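Local coordinates for protein sugar kinase (PDB 2RBC) that probably phosphorylates a sugar or related small molecule at the expense of ATP, as a putative ribokinase-like member of the pfkB carbohydrate kinase family, at residues L227-I239 against C248-F260. Residues are numbered along the deposited sequence; the frame is centred on the assembly and turned at random. Where two conformers were deposited one is given.
Sequences LPVLHARYPQTFI and CWWTEADDPTVHF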
# COMPACT_ATOMS: atom_id res chain seq x y z
N LEU A 227 -5.64 15.28 34.82
CA LEU A 227 -4.80 16.45 34.94
C LEU A 227 -4.24 16.66 36.36
O LEU A 227 -3.07 17.03 36.50
CB LEU A 227 -5.51 17.71 34.39
CG LEU A 227 -5.36 17.93 32.88
CD1 LEU A 227 -3.90 18.12 32.57
CD2 LEU A 227 -5.89 16.80 32.05
N PRO A 228 -5.06 16.48 37.41
CA PRO A 228 -4.48 16.57 38.75
C PRO A 228 -3.27 15.65 39.01
O PRO A 228 -2.29 16.11 39.61
CB PRO A 228 -5.67 16.27 39.68
CG PRO A 228 -6.84 16.70 38.89
CD PRO A 228 -6.53 16.33 37.48
N VAL A 229 -3.34 14.41 38.52
CA VAL A 229 -2.29 13.44 38.74
C VAL A 229 -1.08 13.78 37.88
O VAL A 229 0.05 13.72 38.34
CB VAL A 229 -2.73 11.98 38.43
CG1 VAL A 229 -1.76 11.00 39.13
CG2 VAL A 229 -4.15 11.74 38.89
N LEU A 230 -1.32 14.16 36.62
CA LEU A 230 -0.24 14.43 35.71
C LEU A 230 0.49 15.72 36.13
O LEU A 230 1.71 15.79 36.05
CB LEU A 230 -0.76 14.52 34.25
CG LEU A 230 -1.22 13.22 33.59
CD1 LEU A 230 -1.87 13.48 32.22
CD2 LEU A 230 0.01 12.26 33.48
N HIS A 231 -0.24 16.71 36.62
CA HIS A 231 0.41 17.89 37.14
C HIS A 231 1.32 17.57 38.35
O HIS A 231 2.44 18.04 38.45
CB HIS A 231 -0.59 18.96 37.57
CG HIS A 231 0.07 20.07 38.33
ND1 HIS A 231 0.90 20.98 37.72
CD2 HIS A 231 0.12 20.33 39.65
CE1 HIS A 231 1.39 21.80 38.63
NE2 HIS A 231 0.92 21.44 39.81
N ALA A 232 0.80 16.77 39.27
CA ALA A 232 1.51 16.42 40.48
C ALA A 232 2.79 15.67 40.13
O ALA A 232 3.79 15.88 40.78
CB ALA A 232 0.64 15.60 41.43
N ARG A 233 2.73 14.80 39.13
CA ARG A 233 3.90 14.04 38.69
C ARG A 233 4.99 14.91 38.03
O ARG A 233 6.17 14.64 38.17
CB ARG A 233 3.49 12.92 37.74
CG ARG A 233 2.77 11.80 38.42
CD ARG A 233 2.48 10.71 37.42
NE ARG A 233 1.60 9.71 38.01
CZ ARG A 233 1.09 8.69 37.33
NH1 ARG A 233 1.33 8.56 36.04
NH2 ARG A 233 0.29 7.83 37.94
N TYR A 234 4.55 15.91 37.29
CA TYR A 234 5.40 16.79 36.49
C TYR A 234 5.06 18.27 36.77
O TYR A 234 4.62 19.00 35.87
CB TYR A 234 5.17 16.49 35.01
CG TYR A 234 5.28 15.04 34.67
CD1 TYR A 234 6.46 14.35 34.84
CD2 TYR A 234 4.17 14.35 34.18
CE1 TYR A 234 6.55 12.99 34.54
CE2 TYR A 234 4.25 13.02 33.87
CZ TYR A 234 5.44 12.34 34.04
OH TYR A 234 5.49 11.01 33.71
N PRO A 235 5.20 18.71 38.03
CA PRO A 235 4.61 19.98 38.44
C PRO A 235 5.21 21.24 37.81
O PRO A 235 4.58 22.28 37.81
CB PRO A 235 4.79 19.97 39.97
CG PRO A 235 5.99 19.14 40.19
CD PRO A 235 5.86 18.04 39.17
N GLN A 236 6.42 21.12 37.29
CA GLN A 236 7.12 22.24 36.64
C GLN A 236 6.95 22.23 35.12
O GLN A 236 7.59 23.00 34.42
CB GLN A 236 8.61 22.10 37.00
CG GLN A 236 9.54 23.21 36.54
CD GLN A 236 11.03 22.75 36.51
OE1 GLN A 236 11.38 21.64 36.02
NE2 GLN A 236 11.89 23.59 37.07
N THR A 237 6.02 21.40 34.63
CA THR A 237 5.83 21.17 33.21
C THR A 237 4.43 21.64 32.82
O THR A 237 3.47 21.41 33.57
CB THR A 237 6.02 19.67 32.92
OG1 THR A 237 7.27 19.24 33.48
CG2 THR A 237 6.00 19.32 31.42
N PHE A 238 4.32 22.31 31.67
CA PHE A 238 3.02 22.48 31.00
C PHE A 238 2.46 21.11 30.56
O PHE A 238 3.12 20.37 29.83
CB PHE A 238 3.15 23.46 29.82
CG PHE A 238 1.87 23.66 29.06
CD1 PHE A 238 1.45 22.73 28.12
CD2 PHE A 238 1.07 24.79 29.30
CE1 PHE A 238 0.28 22.92 27.43
CE2 PHE A 238 -0.10 24.96 28.61
CZ PHE A 238 -0.49 24.03 27.67
N ILE A 239 1.24 20.77 31.01
CA ILE A 239 0.60 19.51 30.66
C ILE A 239 -0.79 19.73 30.08
O ILE A 239 -1.64 20.33 30.72
CB ILE A 239 0.40 18.61 31.89
CG1 ILE A 239 1.72 18.38 32.66
CG2 ILE A 239 -0.28 17.28 31.49
CD1 ILE A 239 2.75 17.54 31.94
N CYS A 248 -9.96 20.30 25.29
CA CYS A 248 -8.59 20.17 25.79
C CYS A 248 -8.51 20.72 27.22
O CYS A 248 -8.96 21.83 27.49
CB CYS A 248 -7.66 20.93 24.86
SG CYS A 248 -5.97 20.93 25.39
N TRP A 249 -7.98 19.90 28.12
CA TRP A 249 -7.74 20.28 29.50
C TRP A 249 -6.26 20.46 29.71
O TRP A 249 -5.48 19.72 29.14
CB TRP A 249 -8.20 19.17 30.45
CG TRP A 249 -9.68 19.08 30.60
CD1 TRP A 249 -10.42 19.63 31.60
CD2 TRP A 249 -10.60 18.41 29.74
NE1 TRP A 249 -11.75 19.33 31.42
CE2 TRP A 249 -11.88 18.57 30.30
CE3 TRP A 249 -10.46 17.65 28.57
CZ2 TRP A 249 -13.03 18.03 29.72
CZ3 TRP A 249 -11.62 17.09 27.99
CH2 TRP A 249 -12.88 17.31 28.56
N TRP A 250 -5.86 21.46 30.49
CA TRP A 250 -4.42 21.64 30.75
C TRP A 250 -4.15 22.30 32.08
O TRP A 250 -5.04 22.93 32.69
CB TRP A 250 -3.73 22.46 29.61
CG TRP A 250 -3.91 23.98 29.67
CD1 TRP A 250 -3.06 24.87 30.22
CD2 TRP A 250 -4.99 24.74 29.12
NE1 TRP A 250 -3.54 26.15 30.07
CE2 TRP A 250 -4.72 26.10 29.38
CE3 TRP A 250 -6.16 24.40 28.41
CZ2 TRP A 250 -5.60 27.12 28.99
CZ3 TRP A 250 -7.01 25.40 28.01
CH2 TRP A 250 -6.72 26.76 28.30
N THR A 251 -2.90 22.13 32.51
CA THR A 251 -2.33 22.81 33.65
C THR A 251 -1.01 23.49 33.24
O THR A 251 -0.19 22.95 32.49
CB THR A 251 -2.10 21.83 34.86
OG1 THR A 251 -1.20 20.80 34.48
CG2 THR A 251 -3.40 21.19 35.36
N GLU A 252 -0.83 24.71 33.75
CA GLU A 252 0.41 25.44 33.56
C GLU A 252 1.50 24.91 34.48
O GLU A 252 1.21 24.30 35.53
CB GLU A 252 0.20 26.92 33.88
CG GLU A 252 -0.96 27.58 33.15
CD GLU A 252 -0.66 27.88 31.69
OE1 GLU A 252 0.52 27.78 31.26
OE2 GLU A 252 -1.64 28.24 30.98
N ALA A 253 2.76 25.20 34.12
CA ALA A 253 3.89 24.98 35.01
C ALA A 253 3.64 25.63 36.35
O ALA A 253 3.08 26.71 36.41
CB ALA A 253 5.17 25.55 34.40
N ASP A 254 4.01 24.90 37.41
CA ASP A 254 4.03 25.37 38.79
C ASP A 254 2.65 25.74 39.39
O ASP A 254 2.62 26.36 40.45
CB ASP A 254 5.06 26.51 38.97
CG ASP A 254 6.51 26.10 38.61
OD1 ASP A 254 6.91 24.92 38.70
OD2 ASP A 254 7.27 27.00 38.23
N ASP A 255 1.54 25.34 38.76
CA ASP A 255 0.19 25.65 39.24
C ASP A 255 -0.78 24.51 38.94
O ASP A 255 -0.89 24.11 37.80
CB ASP A 255 -0.33 26.94 38.59
CG ASP A 255 -1.56 27.50 39.30
OD1 ASP A 255 -2.62 26.85 39.41
OD2 ASP A 255 -1.46 28.64 39.80
N PRO A 256 -1.52 24.03 39.95
CA PRO A 256 -2.44 22.90 39.71
C PRO A 256 -3.81 23.26 39.15
O PRO A 256 -4.60 22.36 38.92
CB PRO A 256 -2.61 22.28 41.09
CG PRO A 256 -2.44 23.44 42.06
CD PRO A 256 -1.53 24.45 41.37
N THR A 257 -4.11 24.55 38.96
CA THR A 257 -5.37 24.94 38.36
C THR A 257 -5.56 24.27 37.00
O THR A 257 -4.70 24.39 36.13
CB THR A 257 -5.46 26.46 38.17
OG1 THR A 257 -5.20 27.09 39.42
CG2 THR A 257 -6.85 26.82 37.67
N VAL A 258 -6.67 23.55 36.86
CA VAL A 258 -7.02 22.87 35.62
C VAL A 258 -7.86 23.82 34.74
O VAL A 258 -8.88 24.33 35.16
CB VAL A 258 -7.76 21.51 35.88
CG1 VAL A 258 -8.14 20.81 34.54
CG2 VAL A 258 -6.85 20.58 36.74
N HIS A 259 -7.38 24.06 33.52
CA HIS A 259 -8.07 24.92 32.55
C HIS A 259 -8.67 24.03 31.51
O HIS A 259 -8.17 22.94 31.24
CB HIS A 259 -7.09 25.89 31.89
CG HIS A 259 -6.35 26.72 32.87
ND1 HIS A 259 -6.96 27.71 33.62
CD2 HIS A 259 -5.07 26.66 33.30
CE1 HIS A 259 -6.07 28.24 34.44
NE2 HIS A 259 -4.91 27.62 34.26
N PHE A 260 -9.71 24.54 30.88
CA PHE A 260 -10.41 23.82 29.84
C PHE A 260 -10.72 24.77 28.69
O PHE A 260 -11.10 25.95 28.89
CB PHE A 260 -11.70 23.22 30.38
CG PHE A 260 -12.55 22.59 29.30
CD1 PHE A 260 -12.13 21.46 28.65
CD2 PHE A 260 -13.76 23.15 28.94
CE1 PHE A 260 -12.88 20.90 27.65
CE2 PHE A 260 -14.51 22.60 27.94
CZ PHE A 260 -14.07 21.47 27.29
O HOH W 1 1.32 21.56 35.10
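Leu227 meets the strand pair with both methyl branches: CD2 lies 3.7 Å from CB of Trp249, CD1 rests over the backbone of Trp250, and CB packs against CG2 of Val258. On the sheet face opposite Thr251, the Phe238 ring and the five-membered ring of Trp250 are nearly parallel (26°) but displaced, with little overlap; CE2 of Phe238 comes 3.4 Å from CD1 of Trp250. With CG anti to the backbone N (chi1 170°), His231 offers one ring face to Pro256, whose CA stands 3.8 Å from the ring centroid in a CH-pi contact. Ile239 and Thr251 form an antiparallel hydrogen-bonded pair. Glu252 OE2 accepts the NE1-H of Trp250 from above the carboxylate plane, while Ser292 OG holds OE1. A water in the His231 ring plane, 2.7 Å from ND1, also bonds Thr251 OG1 and the carbonyl oxygens of Thr237 and Glu252, tying helix to hairpin. At the exposed end Asp254 N donates to Pro235 O (2.7 Å), joining two beta turns. Helix 227-233 packs 8.7 Å from strand 248-251 (axes at 33°); hairpin 238-242/248-251 adds antiparallel strands beyond parallel strand 206-210, consistent with the ribokinase fold, and helix 292-307 touches Trp250.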